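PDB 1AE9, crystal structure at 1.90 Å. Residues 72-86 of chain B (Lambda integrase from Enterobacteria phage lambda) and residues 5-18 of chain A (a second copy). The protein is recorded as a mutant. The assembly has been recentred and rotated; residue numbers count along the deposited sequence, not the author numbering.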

# COMPACT_ATOMS: atom_id res chain seq x y z
N ILE B 72 23.61 -9.82 22.37
CA ILE B 72 22.56 -10.67 22.91
C ILE B 72 21.27 -10.14 22.28
O ILE B 72 20.88 -9.01 22.53
CB ILE B 72 22.51 -10.56 24.47
CG1 ILE B 72 23.51 -11.55 25.09
CG2 ILE B 72 21.11 -10.83 25.02
CD1 ILE B 72 23.08 -13.00 25.01
N ASP B 73 20.61 -10.96 21.45
CA ASP B 73 19.39 -10.55 20.76
C ASP B 73 18.18 -10.31 21.65
O ASP B 73 17.52 -9.28 21.53
CB ASP B 73 19.01 -11.54 19.65
CG ASP B 73 20.04 -11.60 18.53
OD1 ASP B 73 20.82 -10.65 18.35
OD2 ASP B 73 20.06 -12.63 17.82
N ALA B 74 17.91 -11.26 22.54
CA ALA B 74 16.76 -11.18 23.43
C ALA B 74 16.64 -9.89 24.22
O ALA B 74 15.53 -9.42 24.49
CB ALA B 74 16.76 -12.37 24.38
N LEU B 75 17.77 -9.32 24.61
CA LEU B 75 17.79 -8.09 25.40
C LEU B 75 18.29 -6.89 24.62
O LEU B 75 18.39 -5.80 25.17
CB LEU B 75 18.63 -8.27 26.67
CG LEU B 75 18.10 -9.30 27.67
CD1 LEU B 75 19.07 -9.45 28.83
CD2 LEU B 75 16.72 -8.89 28.17
N GLY B 76 18.59 -7.08 23.34
CA GLY B 76 19.08 -5.99 22.52
C GLY B 76 20.34 -5.35 23.07
O GLY B 76 20.42 -4.12 23.19
N ILE B 77 21.33 -6.17 23.41
CA ILE B 77 22.60 -5.66 23.93
C ILE B 77 23.73 -5.88 22.94
O ILE B 77 23.96 -7.01 22.48
CB ILE B 77 23.01 -6.36 25.25
CG1 ILE B 77 21.94 -6.16 26.33
CG2 ILE B 77 24.33 -5.80 25.76
CD1 ILE B 77 22.09 -7.12 27.50
N SER B 78 24.41 -4.80 22.58
CA SER B 78 25.55 -4.86 21.68
C SER B 78 26.74 -4.62 22.61
O SER B 78 26.78 -3.61 23.31
CB SER B 78 25.47 -3.74 20.65
OG SER B 78 26.74 -3.50 20.04
N MET B 79 27.71 -5.54 22.64
CA MET B 79 28.85 -5.37 23.53
C MET B 79 29.62 -4.09 23.23
O MET B 79 29.99 -3.35 24.14
CB MET B 79 29.79 -6.57 23.47
CG MET B 79 30.98 -6.47 24.44
SD MET B 79 31.88 -8.01 24.58
CE MET B 79 33.37 -7.45 25.39
N LYS B 80 29.83 -3.81 21.94
CA LYS B 80 30.54 -2.60 21.55
C LYS B 80 29.78 -1.35 22.00
O LYS B 80 30.36 -0.42 22.54
CB LYS B 80 30.73 -2.56 20.03
CG LYS B 80 31.65 -1.45 19.55
CD LYS B 80 33.04 -1.62 20.13
CE LYS B 80 34.05 -0.73 19.45
NZ LYS B 80 33.71 0.70 19.66
N GLU B 81 28.46 -1.35 21.82
CA GLU B 81 27.63 -0.22 22.20
C GLU B 81 27.67 0.00 23.71
O GLU B 81 27.73 1.14 24.18
CB GLU B 81 26.19 -0.43 21.72
CG GLU B 81 25.38 0.84 21.62
CD GLU B 81 24.48 1.10 22.82
OE1 GLU B 81 24.32 0.20 23.68
OE2 GLU B 81 23.92 2.21 22.88
N THR B 82 27.63 -1.08 24.48
CA THR B 82 27.70 -1.00 25.93
C THR B 82 29.07 -0.45 26.34
O THR B 82 29.16 0.43 27.19
CB THR B 82 27.44 -2.37 26.57
OG1 THR B 82 26.06 -2.72 26.36
CG2 THR B 82 27.75 -2.36 28.07
N LEU B 83 30.12 -0.94 25.70
CA LEU B 83 31.47 -0.47 26.00
C LEU B 83 31.61 1.02 25.67
O LEU B 83 32.25 1.77 26.42
CB LEU B 83 32.52 -1.28 25.23
CG LEU B 83 32.81 -2.70 25.72
CD1 LEU B 83 33.73 -3.38 24.72
CD2 LEU B 83 33.44 -2.68 27.11
N ASP B 84 31.01 1.45 24.56
CA ASP B 84 31.05 2.86 24.16
C ASP B 84 30.38 3.70 25.25
O ASP B 84 30.89 4.76 25.62
CB ASP B 84 30.36 3.09 22.80
CG ASP B 84 31.19 2.57 21.63
OD1 ASP B 84 32.41 2.35 21.80
OD2 ASP B 84 30.63 2.37 20.53
N LYS B 85 29.27 3.19 25.78
CA LYS B 85 28.55 3.89 26.84
C LYS B 85 29.37 3.93 28.13
O LYS B 85 29.40 4.94 28.81
CB LYS B 85 27.17 3.25 27.09
CG LYS B 85 26.15 3.56 26.00
CD LYS B 85 24.71 3.29 26.46
CE LYS B 85 24.48 1.82 26.76
NZ LYS B 85 23.09 1.55 27.24
N CYS B 86 30.04 2.83 28.46
CA CYS B 86 30.88 2.79 29.66
C CYS B 86 32.00 3.82 29.54
O CYS B 86 32.31 4.51 30.51
CB CYS B 86 31.48 1.40 29.88
SG CYS B 86 30.31 0.15 30.42
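Chain A 5-18: TADEYLKIYQAAES

A helix can pack closely against a tight turn when the turn offers a residue without a side chain, and the contact between these two copies of lambda integrase is a worked example. Chain A is helical from Ala A6 to Ala A15 and runs against the direction of the chain B helix that starts at Met B79: the axes cross at -138° and come no nearer than 11.2 Å; long side chains bridge that gap, while the type I turn from Asp B73 to Gly B76 lies directly against the helix.

Thr A5 opens the chain A helix as its N-cap, OG1 accepting from the backbone N of Glu A8 at 3.2 Å. Asp A7 follows, and although its CA-to-CB bond points sideways, the carboxylate reaches chain B. Its OD1 forms a salt bridge with Lys B85 NZ at 3.1 Å and lies 2.8 Å from Glu B81 OE2, two acid groups brought unusually close beside the lysine.

One turn on, Leu A10 points toward chain B and loses more area to the contact than any other residue. Its CD1 lies 3.4 Å from Glu B81 OE1 and 3.9 Å from Ser B78 CB, while its CB rests 3.4 Å from Gly B76 O. Tyr A13 also points toward the turn, its OH 3.3 Å from Asp B73 OD1, which approaches the ring at its edge.

At Gln A14 the CA traces come closest, its CA 4.2 Å from that of Gly B76. A CB on this glycine would clash with Leu A10 O and Gln A14 CB, and its positive phi independently favours glycine. The Gln A14 side chain reaches along the turn, NE2 giving a weak hydrogen bond to Ala B74 O at 3.4 Å. Last, Glu A17 brings OE1 to 3.5 Å from Ala B74 CA.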

# COMPACT_ATOMS: atom_id res chain seq x y z
N THR A 5 18.43 7.18 17.58
CA THR A 5 19.82 7.01 17.98
C THR A 5 20.18 5.52 18.00
O THR A 5 19.30 4.66 17.91
CB THR A 5 20.10 7.61 19.39
OG1 THR A 5 19.41 6.85 20.39
CG2 THR A 5 19.64 9.05 19.45
N ALA A 6 21.47 5.23 18.13
CA ALA A 6 21.93 3.85 18.19
C ALA A 6 21.35 3.11 19.40
O ALA A 6 20.94 1.95 19.28
CB ALA A 6 23.46 3.79 18.22
N ASP A 7 21.31 3.77 20.56
CA ASP A 7 20.77 3.14 21.77
C ASP A 7 19.27 2.86 21.60
O ASP A 7 18.77 1.81 22.04
CB ASP A 7 21.06 4.00 23.01
CG ASP A 7 20.93 3.21 24.33
OD1 ASP A 7 21.71 2.26 24.57
OD2 ASP A 7 20.04 3.54 25.15
N GLU A 8 18.56 3.77 20.94
CA GLU A 8 17.12 3.61 20.71
C GLU A 8 16.87 2.46 19.75
O GLU A 8 15.89 1.72 19.91
CB GLU A 8 16.51 4.92 20.19
CG GLU A 8 16.42 6.00 21.27
CD GLU A 8 16.01 7.37 20.74
OE1 GLU A 8 16.16 7.63 19.52
OE2 GLU A 8 15.54 8.20 21.55
N TYR A 9 17.75 2.30 18.76
CA TYR A 9 17.65 1.20 17.79
C TYR A 9 17.68 -0.13 18.55
O TYR A 9 16.94 -1.06 18.22
CB TYR A 9 18.83 1.26 16.80
CG TYR A 9 19.10 -0.01 16.02
CD1 TYR A 9 19.75 -1.10 16.62
CD2 TYR A 9 18.71 -0.14 14.68
CE1 TYR A 9 19.99 -2.28 15.92
CE2 TYR A 9 18.95 -1.33 13.97
CZ TYR A 9 19.59 -2.39 14.60
OH TYR A 9 19.83 -3.58 13.93
N LEU A 10 18.57 -0.23 19.54
CA LEU A 10 18.70 -1.45 20.33
C LEU A 10 17.47 -1.74 21.20
O LEU A 10 17.12 -2.91 21.41
CB LEU A 10 19.98 -1.40 21.18
CG LEU A 10 21.29 -1.52 20.37
CD1 LEU A 10 22.51 -1.32 21.26
CD2 LEU A 10 21.36 -2.86 19.68
N LYS A 11 16.80 -0.69 21.69
CA LYS A 11 15.59 -0.89 22.50
C LYS A 11 14.48 -1.48 21.61
O LYS A 11 13.78 -2.41 22.01
CB LYS A 11 15.11 0.44 23.12
CG LYS A 11 16.15 1.16 23.96
CD LYS A 11 16.66 0.29 25.11
CE LYS A 11 17.60 1.09 26.01
NZ LYS A 11 18.20 0.23 27.06
N ILE A 12 14.34 -0.93 20.41
CA ILE A 12 13.35 -1.40 19.45
C ILE A 12 13.70 -2.82 19.01
O ILE A 12 12.82 -3.68 18.87
CB ILE A 12 13.28 -0.47 18.22
CG1 ILE A 12 12.80 0.93 18.66
CG2 ILE A 12 12.36 -1.07 17.15
CD1 ILE A 12 12.80 1.99 17.56
N TYR A 13 15.00 -3.06 18.79
CA TYR A 13 15.50 -4.38 18.39
C TYR A 13 15.09 -5.40 19.45
O TYR A 13 14.63 -6.50 19.11
CB TYR A 13 17.03 -4.33 18.25
CG TYR A 13 17.66 -5.56 17.63
CD1 TYR A 13 17.96 -6.68 18.40
CD2 TYR A 13 17.95 -5.60 16.27
CE1 TYR A 13 18.53 -7.81 17.83
CE2 TYR A 13 18.52 -6.73 15.69
CZ TYR A 13 18.80 -7.83 16.47
OH TYR A 13 19.36 -8.95 15.90
N GLN A 14 15.26 -5.05 20.72
CA GLN A 14 14.89 -5.92 21.84
C GLN A 14 13.39 -6.18 21.78
O GLN A 14 12.94 -7.33 21.90
CB GLN A 14 15.24 -5.25 23.18
CG GLN A 14 14.93 -6.06 24.45
CD GLN A 14 13.44 -6.15 24.78
OE1 GLN A 14 12.76 -5.13 24.88
NE2 GLN A 14 12.93 -7.36 24.96
N ALA A 15 12.63 -5.10 21.62
CA ALA A 15 11.17 -5.16 21.56
C ALA A 15 10.67 -6.02 20.41
O ALA A 15 9.55 -6.53 20.46
CB ALA A 15 10.60 -3.76 21.48
N ALA A 16 11.49 -6.18 19.37
CA ALA A 16 11.15 -6.99 18.20
C ALA A 16 11.23 -8.49 18.49
O ALA A 16 11.08 -9.33 17.59
CB ALA A 16 12.07 -6.62 17.03
N GLU A 17 11.46 -8.83 19.76
CA GLU A 17 11.54 -10.22 20.18
C GLU A 17 10.26 -10.98 19.78
O GLU A 17 10.33 -12.16 19.43
CB GLU A 17 11.77 -10.29 21.69
CG GLU A 17 11.86 -11.70 22.27
CD GLU A 17 13.12 -12.46 21.86
OE1 GLU A 17 14.04 -11.87 21.26
OE2 GLU A 17 13.21 -13.67 22.16
N SER A 18 9.11 -10.31 19.81
CA SER A 18 7.86 -10.96 19.45
C SER A 18 7.37 -10.62 18.05
O SER A 18 6.20 -10.83 17.72
CB SER A 18 6.78 -10.66 20.49
OG SER A 18 6.66 -9.27 20.71